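Local coordinates for protein peptidoglycan glycosyltransferase (Burkholderia ambifaria, PDB 5UY7) that belongs to the penicillin-binding proteins and carries a transpeptidase domain related to the beta-lactamases, at residues 340-343 against 344-348; 365-369 against 370-374. All blocks are in the same frame, centred on the assembly; numbering follows the deposited sequence.

Contact 1: 340-343 against 344-348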
ATOM      1  N   GLU A 340       7.989  -5.306  18.362  1.00 22.17           N
ATOM      2  CA  GLU A 340       6.795  -4.506  18.099  1.00 22.17           C
ATOM      3  C   GLU A 340       6.503  -4.432  16.608  1.00 20.30           C
ATOM      4  O   GLU A 340       5.358  -4.610  16.174  1.00 21.65           O
ATOM      5  CB  GLU A 340       6.962  -3.096  18.675  1.00 22.16           C
ATOM      6  CG  GLU A 340       6.899  -3.058  20.184  1.00 24.18           C
ATOM      7  CD  GLU A 340       7.313  -1.723  20.769  1.00 27.05           C
ATOM      8  OE1 GLU A 340       8.097  -0.991  20.130  1.00 25.59           O
ATOM      9  OE2 GLU A 340       6.858  -1.414  21.889  1.00 26.40           O
ATOM     10  N   MET A 341       7.533  -4.174  15.802  1.00 19.26           N
ATOM     11  CA  MET A 341       7.318  -4.062  14.366  1.00 21.37           C
ATOM     12  C   MET A 341       6.968  -5.416  13.756  1.00 20.10           C
ATOM     13  O   MET A 341       6.092  -5.502  12.887  1.00 20.99           O
ATOM     14  CB  MET A 341       8.555  -3.460  13.698  1.00 25.32           C
ATOM     15  CG  MET A 341       8.859  -2.035  14.173  1.00 24.96           C
ATOM     16  SD  MET A 341      10.142  -1.229  13.186  1.00 26.98           S
ATOM     17  CE  MET A 341       9.296  -1.026  11.621  1.00 40.43           C
ATOM     18  N   TRP A 342       7.627  -6.485  14.212  1.00 21.00           N
ATOM     19  CA  TRP A 342       7.308  -7.820  13.711  1.00 19.91           C
ATOM     20  C   TRP A 342       5.867  -8.196  14.022  1.00 24.48           C
ATOM     21  O   TRP A 342       5.167  -8.764  13.174  1.00 20.68           O
ATOM     22  CB  TRP A 342       8.268  -8.855  14.312  1.00 21.96           C
ATOM     23  CG  TRP A 342       8.077 -10.251  13.779  1.00 24.37           C
ATOM     24  CD1 TRP A 342       8.785 -10.847  12.773  1.00 25.09           C
ATOM     25  CD2 TRP A 342       7.125 -11.232  14.233  1.00 23.75           C
ATOM     26  NE1 TRP A 342       8.326 -12.126  12.563  1.00 26.11           N
ATOM     27  CE2 TRP A 342       7.310 -12.387  13.445  1.00 28.13           C
ATOM     28  CE3 TRP A 342       6.124 -11.237  15.216  1.00 25.42           C
ATOM     29  CZ2 TRP A 342       6.544 -13.545  13.616  1.00 26.83           C
ATOM     30  CZ3 TRP A 342       5.360 -12.391  15.385  1.00 26.81           C
ATOM     31  CH2 TRP A 342       5.576 -13.526  14.585  1.00 30.58           C
ATOM     32  N   ASN A 343       5.400  -7.906  15.235  1.00 20.28           N
ATOM     33  CA  ASN A 343       4.009  -8.213  15.538  1.00 22.61           C
ATOM     34  C   ASN A 343       3.059  -7.418  14.655  1.00 21.57           C
ATOM     35  O   ASN A 343       2.005  -7.929  14.261  1.00 20.83           O
ATOM     36  CB  ASN A 343       3.712  -7.974  17.014  1.00 24.54           C
ATOM     37  CG  ASN A 343       3.973  -9.215  17.845  1.00 32.09           C
ATOM     38  OD1 ASN A 343       3.242 -10.212  17.751  1.00 32.85           O
ATOM     39  ND2 ASN A 343       5.037  -9.181  18.627  1.00 33.94           N
ATOM     40  N   MET A 344       3.409  -6.170  14.330  1.00 20.58           N
ATOM     41  CA  MET A 344       2.573  -5.394  13.421  1.00 17.19           C
ATOM     42  C   MET A 344       2.569  -6.018  12.034  1.00 16.60           C
ATOM     43  O   MET A 344       1.509  -6.173  11.422  1.00 17.49           O
ATOM     44  CB  MET A 344       3.041  -3.934  13.362  1.00 15.48           C
ATOM     45  CG  MET A 344       2.193  -3.045  12.461  1.00 15.39           C
ATOM     46  SD  MET A 344       2.732  -3.054  10.722  1.00 17.13           S
ATOM     47  CE  MET A 344       4.319  -2.227  10.872  1.00 17.09           C
ATOM     48  N   TYR A 345       3.752  -6.383  11.519  1.00 17.97           N
ATOM     49  CA  TYR A 345       3.812  -7.020  10.203  1.00 17.73           C
ATOM     50  C   TYR A 345       2.987  -8.294  10.174  1.00 20.04           C
ATOM     51  O   TYR A 345       2.342  -8.615   9.165  1.00 18.92           O
ATOM     52  CB  TYR A 345       5.252  -7.359   9.825  1.00 17.18           C
ATOM     53  CG  TYR A 345       6.142  -6.177   9.579  1.00 17.20           C
ATOM     54  CD1 TYR A 345       5.664  -5.020   8.970  1.00 17.37           C
ATOM     55  CD2 TYR A 345       7.474  -6.229   9.948  1.00 23.29           C
ATOM     56  CE1 TYR A 345       6.504  -3.939   8.751  1.00 19.86           C
ATOM     57  CE2 TYR A 345       8.305  -5.175   9.730  1.00 21.78           C
ATOM     58  CZ  TYR A 345       7.830  -4.033   9.139  1.00 19.06           C
ATOM     59  OH  TYR A 345       8.702  -2.988   8.950  1.00 22.18           O
ATOM     60  N   THR A 346       3.027  -9.054  11.264  1.00 19.10           N
ATOM     61  CA  THR A 346       2.261 -10.290  11.317  1.00 20.90           C
ATOM     62  C   THR A 346       0.770 -10.006  11.406  1.00 19.32           C
ATOM     63  O   THR A 346      -0.045 -10.744  10.833  1.00 23.27           O
ATOM     64  CB  THR A 346       2.742 -11.128  12.496  1.00 22.90           C
ATOM     65  OG1 THR A 346       4.093 -11.527  12.246  1.00 23.52           O
ATOM     66  CG2 THR A 346       1.885 -12.373  12.671  1.00 22.52           C
ATOM     67  N   SER A 347       0.391  -8.933  12.105  1.00 18.81           N
ATOM     68  CA  SER A 347      -1.028  -8.625  12.234  1.00 18.38           C
ATOM     69  C   SER A 347      -1.641  -8.220  10.896  1.00 17.70           C
ATOM     70  O   SER A 347      -2.821  -8.505  10.662  1.00 20.23           O
ATOM     71  CB  SER A 347      -1.258  -7.543  13.296  1.00 20.29           C
ATOM     72  OG  SER A 347      -0.886  -6.263  12.825  1.00 22.70           O
ATOM     73  N   ILE A 348      -0.862  -7.612   9.993  1.00 21.32           N
ATOM     74  CA  ILE A 348      -1.389  -7.255   8.676  1.00 20.69           C
ATOM     75  C   ILE A 348      -1.157  -8.400   7.691  1.00 23.22           C
ATOM     76  O   ILE A 348      -1.313  -8.232   6.476  1.00 22.08           O
ATOM     77  CB  ILE A 348      -0.797  -5.934   8.142  1.00 20.17           C
ATOM     78  CG1 ILE A 348       0.732  -5.976   8.089  1.00 18.39           C
ATOM     79  CG2 ILE A 348      -1.275  -4.754   8.986  1.00 22.73           C
ATOM     80  CD1 ILE A 348       1.368  -4.832   7.288  1.00 18.70           C
TER
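Met341 and Tyr345, one turn apart on helix 338-347, run side by side on its buried flank. The methionine chain bends at its last torsion and brings CE to 3.4 Å from Tyr345 OH. At the other end of the phenol ring, Met341 O lies 3.2 Å above one face, offset toward the rim, while the same oxygen takes the Tyr345 N-H at 2.9 Å from Tyr345 N, one of the i to i+4 bonds of the alpha-helix. Met344 is buried too, against Phe275 and Leu279.

The other flank is more open to solvent, at Asn343 above all, although Leu366 and Trp369 of a later loop pack on the indole of Trp342. Here Trp342 has CG anti to the backbone N (chi1 -176°), which turns the indole so that Thr346 lies across one of its faces: OG1 is 3.4 Å from Trp342 CH2, and Thr346 CB makes a CH-pi contact 4.3 Å from the centroid of the six-membered ring. Asn343 turns back to bond Glu339 O through ND2, and Glu340 forms a salt bridge with Arg285. At the C-terminal end Met344 O accepts two donors, Ile348 N and Ser347 OG, the hydroxyl at 2.8 Å from Met344 O.

The helix packs against both helix 273-282, where Met341 meets Leu279, and helix 374-381, where Met341 touches Gln377 and Tyr345 rests on Met380.

Contact 2: 365-369 against 370-374. With SO4 (sulfate ion), chain E.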
ATOM      1  N   ARG A 365       8.405 -13.370   2.688  1.00 24.21           N
ATOM      2  CA  ARG A 365       9.541 -13.588   3.573  1.00 27.87           C
ATOM      3  C   ARG A 365       9.545 -12.512   4.647  1.00 28.83           C
ATOM      4  O   ARG A 365       9.592 -11.317   4.334  1.00 27.71           O
ATOM      5  CB  ARG A 365      10.856 -13.575   2.790  1.00 31.88           C
ATOM      6  N   LEU A 366       9.465 -12.938   5.903  1.00 28.41           N
ATOM      7  CA  LEU A 366       9.572 -12.052   7.058  1.00 28.31           C
ATOM      8  C   LEU A 366      10.563 -12.693   8.016  1.00 29.54           C
ATOM      9  O   LEU A 366      10.310 -13.783   8.541  1.00 33.93           O
ATOM     10  CB  LEU A 366       8.215 -11.841   7.729  1.00 33.00           C
ATOM     11  CG  LEU A 366       8.226 -10.934   8.960  1.00 35.41           C
ATOM     12  CD1 LEU A 366       8.667  -9.526   8.579  1.00 34.50           C
ATOM     13  CD2 LEU A 366       6.856 -10.914   9.630  1.00 36.45           C
ATOM     14  N   ARG A 367      11.673 -12.031   8.242  1.00 29.69           N
ATOM     15  CA  ARG A 367      12.692 -12.626   9.087  1.00 34.49           C
ATOM     16  C   ARG A 367      12.307 -12.528  10.564  1.00 37.03           C
ATOM     17  O   ARG A 367      11.655 -11.566  10.983  1.00 32.13           O
ATOM     18  CB  ARG A 367      14.035 -11.957   8.827  1.00 36.94           C
ATOM     19  CG  ARG A 367      14.598 -12.373   7.467  1.00 49.54           C
ATOM     20  CD  ARG A 367      15.856 -11.625   7.068  1.00 55.61           C
ATOM     21  NE  ARG A 367      16.930 -11.798   8.037  1.00 60.96           N
ATOM     22  CZ  ARG A 367      17.358 -10.833   8.842  1.00 61.77           C
ATOM     23  NH1 ARG A 367      18.342 -11.067   9.701  1.00 64.48           N
ATOM     24  NH2 ARG A 367      16.803  -9.631   8.778  1.00 52.12           N
ATOM     25  N   PRO A 368      12.671 -13.534  11.361  1.00 33.40           N
ATOM     26  CA  PRO A 368      12.298 -13.527  12.782  1.00 34.33           C
ATOM     27  C   PRO A 368      12.920 -12.347  13.511  1.00 28.64           C
ATOM     28  O   PRO A 368      14.098 -12.028  13.322  1.00 32.90           O
ATOM     29  CB  PRO A 368      12.848 -14.861  13.301  1.00 34.08           C
ATOM     30  CG  PRO A 368      13.057 -15.701  12.085  1.00 38.81           C
ATOM     31  CD  PRO A 368      13.407 -14.753  10.986  1.00 36.33           C
ATOM     32  N   TRP A 369      12.121 -11.719  14.382  1.00 31.10           N
ATOM     33  CA  TRP A 369      12.525 -10.438  14.956  1.00 31.67           C
ATOM     34  C   TRP A 369      13.735 -10.565  15.869  1.00 33.00           C
ATOM     35  O   TRP A 369      14.499  -9.605  16.002  1.00 37.59           O
ATOM     36  CB  TRP A 369      11.361  -9.782  15.705  1.00 29.10           C
ATOM     37  CG  TRP A 369      10.832 -10.524  16.912  1.00 31.47           C
ATOM     38  CD1 TRP A 369       9.755 -11.361  16.951  1.00 34.34           C
ATOM     39  CD2 TRP A 369      11.336 -10.461  18.256  1.00 32.08           C
ATOM     40  NE1 TRP A 369       9.566 -11.836  18.226  1.00 37.45           N
ATOM     41  CE2 TRP A 369      10.523 -11.298  19.047  1.00 36.31           C
ATOM     42  CE3 TRP A 369      12.397  -9.784  18.863  1.00 35.94           C
ATOM     43  CZ2 TRP A 369      10.737 -11.475  20.411  1.00 36.23           C
ATOM     44  CZ3 TRP A 369      12.611  -9.964  20.219  1.00 36.83           C
ATOM     45  CH2 TRP A 369      11.783 -10.798  20.978  1.00 37.14           C
ATOM     46  N   LYS A 370      13.944 -11.726  16.497  1.00 32.89           N
ATOM     47  CA  LYS A 370      15.134 -11.879  17.324  1.00 34.16           C
ATOM     48  C   LYS A 370      16.414 -11.783  16.504  1.00 40.37           C
ATOM     49  O   LYS A 370      17.489 -11.571  17.075  1.00 43.53           O
ATOM     50  CB  LYS A 370      15.101 -13.208  18.075  1.00 36.58           C
ATOM     51  CG  LYS A 370      14.191 -13.227  19.290  1.00 40.85           C
ATOM     52  CD  LYS A 370      14.447 -14.481  20.110  1.00 49.29           C
ATOM     53  CE  LYS A 370      13.257 -14.847  20.977  1.00 56.71           C
ATOM     54  NZ  LYS A 370      13.086 -13.928  22.132  1.00 62.96           N
ATOM     55  N   SER A 371      16.322 -11.926  15.183  1.00 40.28           N
ATOM     56  CA  SER A 371      17.487 -11.926  14.307  1.00 44.20           C
ATOM     57  C   SER A 371      17.745 -10.586  13.624  1.00 42.65           C
ATOM     58  O   SER A 371      18.743 -10.464  12.909  1.00 41.41           O
ATOM     59  CB  SER A 371      17.335 -13.013  13.239  1.00 44.75           C
ATOM     60  OG  SER A 371      16.284 -12.693  12.343  1.00 50.68           O
ATOM     61  N   TRP A 372      16.880  -9.586  13.814  1.00 37.22           N
ATOM     62  CA  TRP A 372      17.036  -8.324  13.099  1.00 37.53           C
ATOM     63  C   TRP A 372      18.261  -7.565  13.585  1.00 37.20           C
ATOM     64  O   TRP A 372      18.417  -7.321  14.785  1.00 42.87           O
ATOM     65  CB  TRP A 372      15.809  -7.429  13.283  1.00 30.21           C
ATOM     66  CG  TRP A 372      14.539  -7.916  12.685  1.00 31.51           C
ATOM     67  CD1 TRP A 372      14.306  -9.126  12.106  1.00 30.68           C
ATOM     68  CD2 TRP A 372      13.307  -7.190  12.615  1.00 28.65           C
ATOM     69  NE1 TRP A 372      12.997  -9.198  11.677  1.00 29.69           N
ATOM     70  CE2 TRP A 372      12.365  -8.022  11.987  1.00 27.27           C
ATOM     71  CE3 TRP A 372      12.910  -5.914  13.032  1.00 27.94           C
ATOM     72  CZ2 TRP A 372      11.051  -7.618  11.758  1.00 24.95           C
ATOM     73  CZ3 TRP A 372      11.610  -5.519  12.814  1.00 25.18           C
ATOM     74  CH2 TRP A 372      10.693  -6.365  12.177  1.00 25.04           C
ATOM     75  N   ARG A 373      19.124  -7.176  12.654  1.00 38.40           N
ATOM     76  CA  ARG A 373      20.093  -6.135  12.950  1.00 39.89           C
ATOM     77  C   ARG A 373      19.392  -4.781  12.909  1.00 37.16           C
ATOM     78  O   ARG A 373      18.343  -4.627  12.284  1.00 31.38           O
ATOM     79  CB  ARG A 373      21.252  -6.168  11.954  1.00 48.44           C
ATOM     80  N   ARG A 374      19.971  -3.795  13.600  1.00 36.06           N
ATOM     81  CA  ARG A 374      19.348  -2.475  13.636  1.00 34.40           C
ATOM     82  C   ARG A 374      19.191  -1.900  12.229  1.00 33.78           C
ATOM     83  O   ARG A 374      18.154  -1.302  11.900  1.00 29.44           O
ATOM     84  CB  ARG A 374      20.160  -1.535  14.530  1.00 34.74           C
ATOM     85  CG  ARG A 374      19.377  -0.312  14.954  1.00 41.34           C
ATOM     86  CD  ARG A 374      20.003   0.386  16.150  1.00 46.18           C
ATOM     87  NE  ARG A 374      21.326   0.923  15.847  1.00 54.42           N
ATOM     88  CZ  ARG A 374      21.840   2.000  16.430  1.00 62.08           C
ATOM     89  NH1 ARG A 374      21.134   2.661  17.338  1.00 64.10           N
ATOM     90  NH2 ARG A 374      23.053   2.424  16.099  1.00 62.85           N
TER
HETATM   91  S   SO4 E 704      22.844  -4.674  15.499  0.76 71.23           S
HETATM   92  O1  SO4 E 704      21.808  -4.987  16.480  0.76 68.72           O
HETATM   93  O2  SO4 E 704      22.232  -4.120  14.296  0.76 73.08           O
HETATM   94  O3  SO4 E 704      23.763  -3.686  16.060  0.76 75.52           O
HETATM   95  O4  SO4 E 704      23.579  -5.890  15.158  0.76 66.37           O
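Two first torsions place the indoles of this turn: Trp369 chi1 (64°) sets CG between its backbone N and carbonyl carbon, where Lys370 runs alongside and lays CG over the six-membered ring, 3.7 Å from the centroid. Trp372 chi1 (-66°) keeps CG beside its own N and carries the indole back against the preceding residues, one face meeting Trp369 CA at 3.6 Å from the centroid of the five-membered ring. The Trp372 edge is used as well, since NE1 donates to Arg367 O at 2.8 Å, with the acceptor near the ring plane but the donor well above the carbonyl plane. This bond and the CH-pi contact help to fix the rotation of the indole. Pro368 O receives Ser371 N at 2.9 Å; Ser371 OG also bonds it, at a separation too short to be trusted in detail. The Arg367 guanidinium passes obliquely by Trp372, its NH1 bonding Ser371 O weakly; its stronger partner is Glu376. Arg374 N meets a sulfate ion, probably from the crystallisation liquor, at a doubtfully short distance. The i to i+3 bonds Ser371 N to Pro368 O and Trp372 N to Trp369 O mark a short 3-10 turn, leading to Arg373 at the N-cap of helix 374-381.

In the fold
Contact 1 lies partly in the core, along one helix; contact 2 is a surface turn in the loop that joins this helix to helix 374-381, and their centres are about 12 Å apart. They touch through their aromatic residues: the rings of Trp342 and Trp369 meet with planes about 60° apart, while Tyr345 packs on Trp372. Both have CH-pi contacts, but i to i+4 backbone bonds and buried methionines characterise 340-348, whereas 365-374 has i to i+3 bonds and an indole N-H held by a carbonyl. There Lys370 is exposed, Arg367 pairs with Glu376 and Arg374 with Asp302. Trp372 ties the loop to both helices, through Tyr345 and Met380.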